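Local coordinates for Glyco_hydro_cc domain-containing protein (Pseudomonas viridiflava, PDB 6UAV) that probably cleaves beta-1,3-glucans from within the chain, as a family GH128 endo-beta-1,3-glucanase built on a TIM barrel, at residues L80-P85 against D89-T94; G124-Y129 against V133-A138; P54-A59 against P103-I108; L157-Y162 against D171-Y176. All coordinates share one frame; numbering follows the deposited sequence.

How the interactions relate
All four contacts belong to one (beta/alpha)8 barrel. Interaction 1 is a buried loop contact beyond the end of strand 78-81. Interaction 4 is also buried and packs a strand against the helix that follows it. Interactions 2 and 3 are partly buried. Interaction 2 lies farther out and joins a turn to helix 132-146 by aromatic packing. Interaction 3 crosses from strand 51-56 to helix 95-112 and ends in a water bridge from an arginine to a backbone carbonyl. Interactions 1 and 3 lie on neighbouring strands, joined by backbone hydrogen bonds, while interactions 2 and 4 meet through Asp137 and Tyr176. Backbone hydrogen bonds matter across interaction 1; side-chain packing dominates interactions 2 and 4.

Interaction 1: residues L80-P85 against D89-T94; sequences LVINEP and DQANMT
Asn83 and Gln90 bring their amides together through two torsions. Asn83 has CG anti to the backbone N (chi1 -165°), and Gln90 bends at its second torsion (chi2 -66°). Asn83 ND2 then gives a weak hydrogen bond to Gln90 OE1 at 3.1 Å. The amide planes are steeply inclined, 75° apart. The Gln90 chain runs beside Glu84 in the same direction, with Gln90 CG 3.3 Å from Glu84 OE1. The other oxygen, Glu84 OE2, is hydrogen-bonded to His160 and Asn122. Two backbone bonds tie the loop down. Ala91 N donates to Asn83 O at 2.9 Å. Met93 N donates to Pro85 O, also at 2.9 Å. The packing at Ala91 is tight, with its CB 3.0 Å from Asn83 O. Ile82 CG2 meets Ala91 CB at 4.0 Å and Met93 SD at 3.9 Å. Pro85 CB rests against Met93 CB. The Asn-Glu-Pro sequence follows strand 78-81, the fourth of the barrel. This is consistent with the clan GH-A active site, where an Asn-Glu pair at this strand end usually includes the acid/base glutamate.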
loop_
_atom_site.group_PDB
_atom_site.type_symbol
_atom_site.label_atom_id
_atom_site.label_comp_id
_atom_site.label_asym_id
_atom_site.label_seq_id
_atom_site.Cartn_x
_atom_site.Cartn_y
_atom_site.Cartn_z
ATOM N N LEU A 80 3.670 -7.377 1.198
ATOM C CA LEU A 80 2.437 -6.742 1.635
ATOM C C LEU A 80 1.430 -7.853 1.871
ATOM O O LEU A 80 1.387 -8.816 1.063
ATOM C CB LEU A 80 1.935 -5.830 0.526
ATOM C CG LEU A 80 2.849 -4.646 0.231
ATOM C CD1 LEU A 80 2.402 -3.993 -1.084
ATOM C CD2 LEU A 80 2.842 -3.653 1.372
ATOM N N VAL A 81 0.683 -7.746 2.956
ATOM C CA VAL A 81 -0.314 -8.796 3.263
ATOM C C VAL A 81 -1.649 -8.196 3.666
ATOM O O VAL A 81 -1.684 -7.214 4.444
ATOM C CB VAL A 81 0.256 -9.767 4.314
ATOM C CG1 VAL A 81 1.485 -10.506 3.844
ATOM C CG2 VAL A 81 0.523 -9.105 5.659
ATOM N N ILE A 82 -2.700 -8.853 3.196
ATOM C CA ILE A 82 -4.117 -8.670 3.595
ATOM C C ILE A 82 -4.648 -7.272 3.243
ATOM O O ILE A 82 -4.485 -6.329 4.026
ATOM C CB ILE A 82 -4.376 -9.049 5.068
ATOM C CG1 ILE A 82 -3.726 -10.409 5.421
ATOM C CG2 ILE A 82 -5.903 -9.051 5.224
ATOM C CD1 ILE A 82 -4.236 -11.125 6.644
ATOM N N ASN A 83 -5.345 -7.203 2.112
ATOM C CA ASN A 83 -5.860 -5.889 1.594
ATOM C C ASN A 83 -7.211 -5.534 2.207
ATOM O O ASN A 83 -8.216 -6.024 1.707
ATOM C CB ASN A 83 -5.985 -5.904 0.081
ATOM C CG ASN A 83 -6.152 -4.487 -0.429
ATOM O OD1 ASN A 83 -5.210 -3.707 -0.391
ATOM N ND2 ASN A 83 -7.345 -4.158 -0.899
ATOM N N GLU A 84 -7.246 -4.689 3.235
ATOM C CA GLU A 84 -8.510 -4.186 3.829
ATOM C C GLU A 84 -9.368 -5.330 4.315
ATOM O O GLU A 84 -10.476 -5.568 3.825
ATOM C CB GLU A 84 -9.214 -3.300 2.797
ATOM C CG GLU A 84 -8.439 -1.990 2.580
ATOM C CD GLU A 84 -9.239 -0.940 1.821
ATOM O OE1 GLU A 84 -10.439 -1.213 1.515
ATOM O OE2 GLU A 84 -8.675 0.099 1.540
ATOM N N PRO A 85 -8.926 -6.064 5.363
ATOM C CA PRO A 85 -9.721 -7.167 5.869
ATOM C C PRO A 85 -11.079 -6.769 6.407
ATOM O O PRO A 85 -12.013 -7.576 6.372
ATOM C CB PRO A 85 -8.862 -7.742 7.003
ATOM C CG PRO A 85 -7.974 -6.570 7.433
ATOM C CD PRO A 85 -7.694 -5.801 6.155
ATOM N N ASP A 89 -16.031 -5.746 0.663
ATOM C CA ASP A 89 -15.783 -5.813 -0.794
ATOM C C ASP A 89 -14.292 -6.001 -1.075
ATOM O O ASP A 89 -13.909 -6.041 -2.268
ATOM C CB ASP A 89 -16.311 -4.556 -1.501
ATOM C CG ASP A 89 -15.466 -3.351 -1.195
ATOM O OD1 ASP A 89 -15.377 -2.973 -0.010
ATOM O OD2 ASP A 89 -14.842 -2.851 -2.129
ATOM N N GLN A 90 -13.443 -6.068 -0.061
ATOM C CA GLN A 90 -11.994 -6.278 -0.255
ATOM C C GLN A 90 -11.623 -7.645 0.371
ATOM O O GLN A 90 -12.368 -8.619 0.148
ATOM C CB GLN A 90 -11.251 -5.116 0.353
ATOM C CG GLN A 90 -11.573 -3.778 -0.311
ATOM C CD GLN A 90 -11.101 -3.741 -1.733
ATOM O OE1 GLN A 90 -10.140 -4.381 -2.105
ATOM N NE2 GLN A 90 -11.766 -2.937 -2.550
ATOM N N ALA A 91 -10.534 -7.754 1.130
ATOM C CA ALA A 91 -10.084 -9.042 1.666
ATOM C C ALA A 91 -11.202 -9.697 2.485
ATOM O O ALA A 91 -11.285 -10.968 2.479
ATOM C CB ALA A 91 -8.787 -8.881 2.426
ATOM N N ASN A 92 -12.015 -8.914 3.219
ATOM C CA ASN A 92 -13.200 -9.459 3.896
ATOM C C ASN A 92 -12.756 -10.616 4.793
ATOM O O ASN A 92 -13.304 -11.735 4.683
ATOM C CB ASN A 92 -14.237 -9.862 2.869
ATOM C CG ASN A 92 -15.574 -10.149 3.491
ATOM O OD1 ASN A 92 -15.861 -9.693 4.590
ATOM N ND2 ASN A 92 -16.362 -10.967 2.810
ATOM N N MET A 93 -11.829 -10.362 5.714
ATOM C CA MET A 93 -11.327 -11.437 6.630
ATOM C C MET A 93 -11.680 -11.021 8.052
ATOM O O MET A 93 -11.275 -9.940 8.495
ATOM C CB MET A 93 -9.824 -11.626 6.469
ATOM C CG MET A 93 -9.510 -12.303 5.119
ATOM S SD MET A 93 -7.764 -12.493 4.908
ATOM C CE MET A 93 -7.447 -13.892 5.983
ATOM N N THR A 94 -12.360 -11.879 8.778
ATOM C CA THR A 94 -12.576 -11.630 10.215
ATOM C C THR A 94 -11.248 -11.657 10.945
ATOM O O THR A 94 -10.237 -12.171 10.445
ATOM C CB THR A 94 -13.520 -12.667 10.809
ATOM O OG1 THR A 94 -12.842 -13.923 10.708
ATOM C CG2 THR A 94 -14.873 -12.709 10.110
#

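Interaction 2: residues G124-Y129 against V133-A138; sequences GTMTGY and VAWLDA
Tyr129 turns the face of its ring to the edge of Trp135 in a T-shaped pair. The Tyr129 ring and the five-membered ring of Trp135 have centroids 5.4 Å apart, and their planes are at 80°. The stem of the tyrosine takes part too: Tyr129 CB lies in the indole plane, 3.8 Å from Trp135 CD1. A chi1 of -171° swings the indole of Trp135 away from its own backbone N, to meet both Tyr129 and Met126. Met126 SD comes to the same indole edge, 4.1 Å from Trp135 CD1, as a Met-aromatic contact. One side of the tyrosine, from CD1 to the hydroxyl, runs along the helix. Tyr129 CD1 is 4.0 Å from Ala134 CB, and Tyr129 OH is 3.7 Å from Ala138 CB. These two alanines are one helical turn apart. Their small side chains are consistent with the close approach to the backbone, where Tyr129 CD1 is 3.6 Å from Trp135 CA. A type II turn from Met126 to Tyr129 sets the approach, closed by Tyr129 N bonding to Met126 O at 2.8 Å. Gly128 takes a positive phi in this turn. The indole NE1 is hydrogen-bonded to Met93 O. Trp135 also touches Pro119 and Met121 of strand 115-121, while Pro95 of helix 95-112 packs on Tyr129, Trp135 and Ala138. The turn and helix 132-146 thus meet beside the start of helix 95-112.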
loop_
_atom_site.group_PDB
_atom_site.type_symbol
_atom_site.label_atom_id
_atom_site.label_comp_id
_atom_site.label_asym_id
_atom_site.label_seq_id
_atom_site.Cartn_x
_atom_site.Cartn_y
_atom_site.Cartn_z
ATOM N N GLY A 124 -13.904 0.703 7.873
ATOM C CA GLY A 124 -14.438 -0.513 7.273
ATOM C C GLY A 124 -15.939 -0.591 7.285
ATOM O O GLY A 124 -16.626 0.350 7.767
ATOM N N THR A 125 -16.377 -1.705 6.735
ATOM C CA THR A 125 -17.806 -2.069 6.542
ATOM C C THR A 125 -18.122 -3.394 7.225
ATOM O O THR A 125 -19.317 -3.712 7.405
ATOM C CB THR A 125 -18.163 -2.069 5.062
ATOM O OG1 THR A 125 -17.297 -3.025 4.466
ATOM C CG2 THR A 125 -18.003 -0.692 4.452
ATOM N N MET A 126 -17.138 -4.207 7.571
ATOM C CA MET A 126 -17.404 -5.495 8.238
ATOM C C MET A 126 -18.135 -5.231 9.563
ATOM O O MET A 126 -17.733 -4.366 10.347
ATOM C CB MET A 126 -16.093 -6.249 8.528
ATOM C CG MET A 126 -16.273 -7.581 9.275
ATOM S SD MET A 126 -14.659 -8.347 9.407
ATOM C CE MET A 126 -14.496 -9.036 7.779
ATOM N N THR A 127 -19.244 -5.925 9.795
ATOM C CA THR A 127 -20.027 -5.780 11.034
ATOM C C THR A 127 -19.132 -5.750 12.270
ATOM O O THR A 127 -18.375 -6.715 12.496
ATOM C CB THR A 127 -21.033 -6.927 11.213
ATOM O OG1 THR A 127 -21.782 -6.979 10.008
ATOM C CG2 THR A 127 -21.924 -6.666 12.400
ATOM N N GLY A 128 -19.289 -4.706 13.095
ATOM C CA GLY A 128 -18.514 -4.539 14.343
ATOM C C GLY A 128 -17.099 -4.049 14.123
ATOM O O GLY A 128 -16.463 -3.618 15.155
ATOM N N TYR A 129 -16.588 -4.032 12.871
ATOM C CA TYR A 129 -15.135 -3.785 12.679
ATOM C C TYR A 129 -14.911 -2.638 11.677
ATOM O O TYR A 129 -13.829 -2.575 11.047
ATOM C CB TYR A 129 -14.395 -5.084 12.339
ATOM C CG TYR A 129 -14.347 -6.114 13.434
ATOM C CD1 TYR A 129 -13.709 -5.860 14.642
ATOM C CD2 TYR A 129 -14.961 -7.361 13.256
ATOM C CE1 TYR A 129 -13.697 -6.814 15.656
ATOM C CE2 TYR A 129 -14.981 -8.311 14.269
ATOM C CZ TYR A 129 -14.310 -8.040 15.458
ATOM O OH TYR A 129 -14.256 -8.973 16.467
ATOM N N VAL A 133 -9.003 -0.120 14.652
ATOM C CA VAL A 133 -8.487 -0.405 16.005
ATOM C C VAL A 133 -9.240 -1.600 16.550
ATOM O O VAL A 133 -8.641 -2.474 17.180
ATOM C CB VAL A 133 -8.524 0.826 16.944
ATOM C CG1 VAL A 133 -8.218 0.438 18.383
ATOM C CG2 VAL A 133 -7.498 1.841 16.505
ATOM N N ALA A 134 -10.549 -1.647 16.363
ATOM C CA ALA A 134 -11.323 -2.793 16.876
ATOM C C ALA A 134 -10.867 -4.030 16.121
ATOM O O ALA A 134 -10.689 -5.086 16.755
ATOM C CB ALA A 134 -12.800 -2.584 16.679
ATOM N N TRP A 135 -10.698 -3.947 14.818
ATOM C CA TRP A 135 -10.284 -5.136 14.031
ATOM C C TRP A 135 -8.893 -5.584 14.492
ATOM O O TRP A 135 -8.708 -6.791 14.773
ATOM C CB TRP A 135 -10.444 -4.865 12.517
ATOM C CG TRP A 135 -10.244 -6.094 11.669
ATOM C CD1 TRP A 135 -11.223 -6.884 11.166
ATOM C CD2 TRP A 135 -9.007 -6.757 11.408
ATOM N NE1 TRP A 135 -10.669 -7.962 10.517
ATOM C CE2 TRP A 135 -9.292 -7.919 10.659
ATOM C CE3 TRP A 135 -7.656 -6.451 11.684
ATOM C CZ2 TRP A 135 -8.317 -8.820 10.255
ATOM C CZ3 TRP A 135 -6.676 -7.316 11.246
ATOM C CH2 TRP A 135 -7.007 -8.482 10.541
ATOM N N LEU A 136 -7.939 -4.683 14.582
ATOM C CA LEU A 136 -6.560 -5.059 14.955
ATOM C C LEU A 136 -6.498 -5.571 16.382
ATOM O O LEU A 136 -5.761 -6.547 16.603
ATOM C CB LEU A 136 -5.601 -3.889 14.770
ATOM C CG LEU A 136 -5.207 -3.523 13.328
ATOM C CD1 LEU A 136 -4.542 -2.163 13.314
ATOM C CD2 LEU A 136 -4.310 -4.579 12.724
ATOM N N ASP A 137 -7.209 -4.971 17.338
ATOM C CA ASP A 137 -7.257 -5.502 18.713
ATOM C C ASP A 137 -7.688 -6.969 18.669
ATOM O O ASP A 137 -7.058 -7.827 19.354
ATOM C CB ASP A 137 -8.166 -4.686 19.605
ATOM C CG ASP A 137 -7.602 -3.357 20.059
ATOM O OD1 ASP A 137 -6.363 -3.103 19.796
ATOM O OD2 ASP A 137 -8.383 -2.620 20.706
ATOM N N ALA A 138 -8.757 -7.239 17.938
ATOM C CA ALA A 138 -9.337 -8.589 17.894
ATOM C C ALA A 138 -8.362 -9.556 17.227
ATOM O O ALA A 138 -8.258 -10.714 17.691
ATOM C CB ALA A 138 -10.642 -8.548 17.175
#

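Interaction 3: residues P54-A59 against P103-I108; sequences PMVWNA and PRLEQI
Arg104 NH2 is gripped by a water and by Asp63, its salt-bridge partner in helix 63-72. The water lies in the guanidinium plane and accepts from Arg104 NH2 at 2.9 Å. It donates in turn to Ala59 O at 2.8 Å. The direct gap from Arg104 NH2 to Ala59 O is 3.9 Å, so the water makes the link. The arginine chain bends at its third torsion (chi3 62°), which turns the guanidinium toward the loop after strand 51-56. Deeper in, the contact is apolar. Val56 CG1 meets Leu105 CD2 at 4.2 Å, branch to branch. Leu66 of helix 63-72 packs on Val56, and Val81 of the neighbouring strand on Leu105. Val56 sits on the barrel strand itself, and its backbone pairs with Leu80 and Ile82. The contact therefore has two chemistries: a modest apolar touch inside, and a hydrated, charged end outside. Asp63 probably fixes the guanidinium. The water relays the hydrogen bond to Ala59 O, and the cation would be expected to polarise it.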
loop_
_atom_site.group_PDB
_atom_site.type_symbol
_atom_site.label_atom_id
_atom_site.label_comp_id
_atom_site.label_asym_id
_atom_site.label_seq_id
_atom_site.Cartn_x
_atom_site.Cartn_y
_atom_site.Cartn_z
ATOM N N PRO A 54 5.549 -7.557 -3.838
ATOM C CA PRO A 54 4.433 -8.478 -3.998
ATOM C C PRO A 54 3.419 -8.334 -2.857
ATOM O O PRO A 54 3.787 -7.945 -1.759
ATOM C CB PRO A 54 4.999 -9.869 -3.867
ATOM C CG PRO A 54 6.407 -9.694 -3.451
ATOM C CD PRO A 54 6.809 -8.227 -3.502
ATOM N N MET A 55 2.196 -8.833 -3.091
ATOM C CA MET A 55 1.146 -8.771 -2.078
ATOM C C MET A 55 0.312 -10.053 -2.073
ATOM O O MET A 55 -0.007 -10.593 -3.118
ATOM C CB MET A 55 0.198 -7.609 -2.335
ATOM C CG MET A 55 -0.933 -7.547 -1.303
ATOM S SD MET A 55 -1.780 -5.954 -1.318
ATOM C CE MET A 55 -2.322 -5.916 0.383
ATOM N N VAL A 56 0.056 -10.520 -0.857
ATOM C CA VAL A 56 -0.932 -11.582 -0.568
ATOM C C VAL A 56 -2.212 -10.869 -0.245
ATOM O O VAL A 56 -2.289 -10.207 0.830
ATOM C CB VAL A 56 -0.450 -12.458 0.605
ATOM C CG1 VAL A 56 -1.518 -13.460 0.974
ATOM C CG2 VAL A 56 0.827 -13.157 0.240
ATOM N N TRP A 57 -3.186 -10.987 -1.108
ATOM C CA TRP A 57 -4.411 -10.169 -0.997
ATOM C C TRP A 57 -5.297 -10.692 0.128
ATOM O O TRP A 57 -5.797 -9.859 0.939
ATOM C CB TRP A 57 -5.125 -10.116 -2.351
ATOM C CG TRP A 57 -6.085 -8.962 -2.488
ATOM C CD1 TRP A 57 -5.855 -7.669 -2.855
ATOM C CD2 TRP A 57 -7.499 -9.111 -2.418
ATOM N NE1 TRP A 57 -7.029 -6.976 -2.941
ATOM C CE2 TRP A 57 -8.061 -7.858 -2.706
ATOM C CE3 TRP A 57 -8.329 -10.210 -2.138
ATOM C CZ2 TRP A 57 -9.426 -7.639 -2.633
ATOM C CZ3 TRP A 57 -9.688 -9.994 -2.129
ATOM C CH2 TRP A 57 -10.233 -8.734 -2.412
ATOM N N ASN A 58 -5.527 -12.004 0.182
ATOM C CA ASN A 58 -6.391 -12.621 1.211
ATOM C C ASN A 58 -5.853 -14.034 1.456
ATOM O O ASN A 58 -4.658 -14.272 1.137
ATOM C CB ASN A 58 -7.877 -12.520 0.845
ATOM C CG ASN A 58 -8.248 -13.386 -0.331
ATOM O OD1 ASN A 58 -7.372 -14.021 -0.890
ATOM N ND2 ASN A 58 -9.506 -13.372 -0.746
ATOM N N ALA A 59 -6.634 -14.933 2.060
ATOM C CA ALA A 59 -6.131 -16.291 2.397
ATOM C C ALA A 59 -6.059 -17.184 1.147
ATOM O O ALA A 59 -5.621 -18.340 1.265
ATOM C CB ALA A 59 -6.974 -16.916 3.463
ATOM N N PRO A 103 0.165 -17.672 10.572
ATOM C CA PRO A 103 1.355 -18.544 10.676
ATOM C C PRO A 103 1.948 -18.900 9.295
ATOM O O PRO A 103 3.170 -19.077 9.197
ATOM C CB PRO A 103 0.857 -19.772 11.451
ATOM C CG PRO A 103 -0.317 -19.191 12.305
ATOM C CD PRO A 103 -0.977 -18.229 11.334
ATOM N N ARG A 104 1.107 -19.081 8.288
ATOM C CA ARG A 104 1.552 -19.296 6.867
ATOM C C ARG A 104 2.413 -18.114 6.382
ATOM O O ARG A 104 3.442 -18.348 5.713
ATOM C CB ARG A 104 0.326 -19.550 5.981
ATOM C CG ARG A 104 -0.266 -20.939 6.193
ATOM C CD ARG A 104 -1.600 -21.068 5.486
ATOM N NE ARG A 104 -1.585 -20.913 4.043
ATOM C CZ ARG A 104 -2.693 -20.798 3.324
ATOM N NH1 ARG A 104 -3.857 -20.902 3.957
ATOM N NH2 ARG A 104 -2.647 -20.678 1.999
ATOM N N LEU A 105 2.024 -16.878 6.709
ATOM C CA LEU A 105 2.790 -15.655 6.373
ATOM C C LEU A 105 4.069 -15.618 7.181
ATOM O O LEU A 105 5.120 -15.250 6.625
ATOM C CB LEU A 105 1.918 -14.419 6.584
ATOM C CG LEU A 105 0.580 -14.469 5.847
ATOM C CD1 LEU A 105 -0.162 -13.228 6.154
ATOM C CD2 LEU A 105 0.746 -14.622 4.323
ATOM N N GLU A 106 4.002 -15.928 8.481
ATOM C CA GLU A 106 5.218 -15.972 9.310
ATOM C C GLU A 106 6.174 -17.019 8.747
ATOM O O GLU A 106 7.436 -16.847 8.864
ATOM C CB GLU A 106 4.811 -16.275 10.763
ATOM C CG GLU A 106 4.074 -15.147 11.400
ATOM C CD GLU A 106 3.525 -15.432 12.778
ATOM O OE1 GLU A 106 3.213 -16.596 13.030
ATOM O OE2 GLU A 106 3.395 -14.454 13.593
ATOM N N GLN A 107 5.656 -18.156 8.317
ATOM C CA GLN A 107 6.500 -19.211 7.738
ATOM C C GLN A 107 7.180 -18.637 6.479
ATOM O O GLN A 107 8.413 -18.818 6.277
ATOM C CB GLN A 107 5.692 -20.469 7.425
ATOM C CG GLN A 107 6.615 -21.511 6.790
ATOM C CD GLN A 107 5.941 -22.840 6.522
ATOM O OE1 GLN A 107 4.994 -22.932 5.723
ATOM N NE2 GLN A 107 6.467 -23.874 7.159
ATOM N N ILE A 108 6.427 -17.964 5.625
ATOM C CA ILE A 108 6.998 -17.378 4.363
ATOM C C ILE A 108 8.084 -16.357 4.759
ATOM O O ILE A 108 9.183 -16.394 4.195
ATOM C CB ILE A 108 5.893 -16.772 3.494
ATOM C CG1 ILE A 108 5.022 -17.848 2.856
ATOM C CG2 ILE A 108 6.499 -15.783 2.492
ATOM C CD1 ILE A 108 3.617 -17.365 2.486
HETATM O O HOH W 1 -4.852 -20.860 0.185
#

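Interaction 4: residues L157-Y162 against D171-Y176; sequences LAFHWY and DRLSRY
Phe159 and Leu173 form the closest touch, a single methyl against the ring. Leu173 CD1 is 3.4 Å from Phe159 CD1 and 3.5 Å from Phe159 CE1, a tight fit. The two side chains cross at about a right angle. With chi1 at -163°, Phe159 carries its ring to the carbonyl side of its own backbone, beside the leucine branch. A second touch lies nearer the start of the strand. Leu157 CD1 meets Tyr176 CD2 at 4.0 Å and Tyr176 CB at the same distance. Strand alternation explains the pairing: Leu157 and Phe159 both point toward the helix, while Ala158 between them points away. Around this first shell, Phe180 of the next strand touches Leu157 and Leu173. Leu166 and Met169 of helix 166-173 add to the packing on Phe159. Tyr176 is held by its own neighbours. Arg175 CG sits 3.6 Å above one face of the Tyr176 ring, offset toward the rim. Tyr140 meets the ring nearly parallel, and the hydroxyl is hydrogen-bonded to Asp137. This is the strand-to-helix packing of a beta-alpha-beta unit that runs on to strand 180-185. No hydrogen bond crosses between the segments, so they are joined by apolar packing, with the polar end of Tyr176 satisfied by helix 132-146.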
loop_
_atom_site.group_PDB
_atom_site.type_symbol
_atom_site.label_atom_id
_atom_site.label_comp_id
_atom_site.label_asym_id
_atom_site.label_seq_id
_atom_site.Cartn_x
_atom_site.Cartn_y
_atom_site.Cartn_z
ATOM N N LEU A 157 2.671 -2.005 9.968
ATOM C CA LEU A 157 1.237 -1.974 9.617
ATOM C C LEU A 157 1.101 -1.277 8.260
ATOM O O LEU A 157 2.002 -0.530 7.847
ATOM C CB LEU A 157 0.439 -1.239 10.680
ATOM C CG LEU A 157 0.168 -2.057 11.951
ATOM C CD1 LEU A 157 -0.430 -1.147 13.019
ATOM C CD2 LEU A 157 -0.772 -3.251 11.675
ATOM N N ALA A 158 -0.009 -1.492 7.577
ATOM C CA ALA A 158 -0.279 -0.770 6.321
ATOM C C ALA A 158 -1.600 -0.037 6.507
ATOM O O ALA A 158 -2.442 -0.469 7.292
ATOM C CB ALA A 158 -0.204 -1.629 5.087
ATOM N N PHE A 159 -1.760 1.055 5.766
ATOM C CA PHE A 159 -2.950 1.888 5.905
ATOM C C PHE A 159 -3.308 2.472 4.545
ATOM O O PHE A 159 -2.426 2.782 3.757
ATOM C CB PHE A 159 -2.673 2.966 6.953
ATOM C CG PHE A 159 -3.955 3.581 7.452
ATOM C CD1 PHE A 159 -4.893 2.793 8.080
ATOM C CD2 PHE A 159 -4.253 4.911 7.266
ATOM C CE1 PHE A 159 -6.104 3.312 8.505
ATOM C CE2 PHE A 159 -5.465 5.422 7.690
ATOM C CZ PHE A 159 -6.381 4.622 8.306
ATOM N N HIS A 160 -4.606 2.612 4.298
ATOM C CA HIS A 160 -5.196 3.288 3.145
ATOM C C HIS A 160 -6.092 4.412 3.644
ATOM O O HIS A 160 -6.796 4.226 4.646
ATOM C CB HIS A 160 -6.109 2.292 2.377
ATOM C CG HIS A 160 -5.397 1.079 1.857
ATOM N ND1 HIS A 160 -6.103 0.043 1.286
ATOM C CD2 HIS A 160 -4.090 0.797 1.750
ATOM C CE1 HIS A 160 -5.226 -0.864 0.827
ATOM N NE2 HIS A 160 -3.960 -0.416 1.115
ATOM N N TRP A 161 -6.086 5.549 2.954
ATOM C CA TRP A 161 -6.912 6.681 3.400
ATOM C C TRP A 161 -7.177 7.595 2.200
ATOM O O TRP A 161 -6.229 7.947 1.500
ATOM C CB TRP A 161 -6.233 7.410 4.546
ATOM C CG TRP A 161 -7.222 8.201 5.326
ATOM C CD1 TRP A 161 -7.323 9.578 5.390
ATOM C CD2 TRP A 161 -8.256 7.666 6.164
ATOM N NE1 TRP A 161 -8.356 9.914 6.212
ATOM C CE2 TRP A 161 -8.945 8.772 6.705
ATOM C CE3 TRP A 161 -8.636 6.364 6.542
ATOM C CZ2 TRP A 161 -10.031 8.605 7.549
ATOM C CZ3 TRP A 161 -9.726 6.208 7.367
ATOM C CH2 TRP A 161 -10.394 7.323 7.889
ATOM N N TYR A 162 -8.450 7.937 2.023
ATOM C CA TYR A 162 -8.965 8.754 0.896
ATOM C C TYR A 162 -9.640 10.060 1.362
ATOM O O TYR A 162 -10.576 10.551 0.743
ATOM C CB TYR A 162 -9.918 7.865 0.092
ATOM C CG TYR A 162 -9.187 6.822 -0.705
ATOM C CD1 TYR A 162 -8.797 5.628 -0.110
ATOM C CD2 TYR A 162 -8.781 7.062 -2.013
ATOM C CE1 TYR A 162 -8.136 4.649 -0.837
ATOM C CE2 TYR A 162 -8.110 6.106 -2.754
ATOM C CZ TYR A 162 -7.775 4.897 -2.155
ATOM O OH TYR A 162 -7.134 3.964 -2.907
ATOM N N ASP A 171 -1.624 8.696 13.872
ATOM C CA ASP A 171 -1.423 8.894 15.346
ATOM C C ASP A 171 -2.266 7.885 16.104
ATOM O O ASP A 171 -1.745 7.242 17.073
ATOM C CB ASP A 171 -1.678 10.328 15.776
ATOM C CG ASP A 171 -0.586 11.292 15.386
ATOM O OD1 ASP A 171 0.455 10.804 14.841
ATOM O OD2 ASP A 171 -0.777 12.523 15.627
ATOM N N ARG A 172 -3.532 7.726 15.735
ATOM C CA ARG A 172 -4.417 6.784 16.451
ATOM C C ARG A 172 -3.814 5.378 16.358
ATOM O O ARG A 172 -3.784 4.697 17.400
ATOM C CB ARG A 172 -5.852 6.899 15.937
ATOM C CG ARG A 172 -6.540 8.186 16.376
ATOM C CD ARG A 172 -7.606 8.750 15.412
ATOM N NE ARG A 172 -8.600 7.736 15.082
ATOM C CZ ARG A 172 -9.846 7.987 14.667
ATOM N NH1 ARG A 172 -10.677 6.983 14.413
ATOM N NH2 ARG A 172 -10.252 9.241 14.522
ATOM N N LEU A 173 -3.320 4.983 15.179
ATOM C CA LEU A 173 -2.818 3.593 14.961
ATOM C C LEU A 173 -1.412 3.398 15.523
ATOM O O LEU A 173 -0.971 2.267 15.599
ATOM C CB LEU A 173 -2.867 3.226 13.485
ATOM C CG LEU A 173 -4.280 3.034 12.929
ATOM C CD1 LEU A 173 -4.235 2.950 11.429
ATOM C CD2 LEU A 173 -4.942 1.805 13.471
ATOM N N SER A 174 -0.747 4.455 15.975
ATOM C CA SER A 174 0.603 4.326 16.573
ATOM C C SER A 174 0.512 3.516 17.869
ATOM O O SER A 174 1.570 2.969 18.275
ATOM C CB SER A 174 1.292 5.646 16.763
ATOM O OG SER A 174 0.614 6.516 17.640
ATOM N N ARG A 175 -0.707 3.383 18.460
ATOM C CA ARG A 175 -0.862 2.659 19.746
ATOM C C ARG A 175 -0.216 1.272 19.660
ATOM O O ARG A 175 0.146 0.752 20.714
ATOM C CB ARG A 175 -2.330 2.515 20.125
ATOM C CG ARG A 175 -3.167 1.767 19.112
ATOM C CD ARG A 175 -4.637 2.075 19.211
ATOM N NE ARG A 175 -5.064 1.468 20.435
ATOM C CZ ARG A 175 -5.989 1.952 21.256
ATOM N NH1 ARG A 175 -6.613 3.090 20.985
ATOM N NH2 ARG A 175 -6.255 1.280 22.376
ATOM N N TYR A 176 -0.039 0.698 18.451
ATOM C CA TYR A 176 0.522 -0.677 18.294
ATOM C C TYR A 176 2.052 -0.619 18.356
ATOM O O TYR A 176 2.675 -1.686 18.389
ATOM C CB TYR A 176 -0.008 -1.359 17.024
ATOM C CG TYR A 176 -1.505 -1.515 17.084
ATOM C CD1 TYR A 176 -2.086 -2.471 17.911
ATOM C CD2 TYR A 176 -2.329 -0.619 16.464
ATOM C CE1 TYR A 176 -3.455 -2.575 18.043
ATOM C CE2 TYR A 176 -3.705 -0.718 16.560
ATOM C CZ TYR A 176 -4.269 -1.687 17.366
ATOM O OH TYR A 176 -5.616 -1.752 17.523
#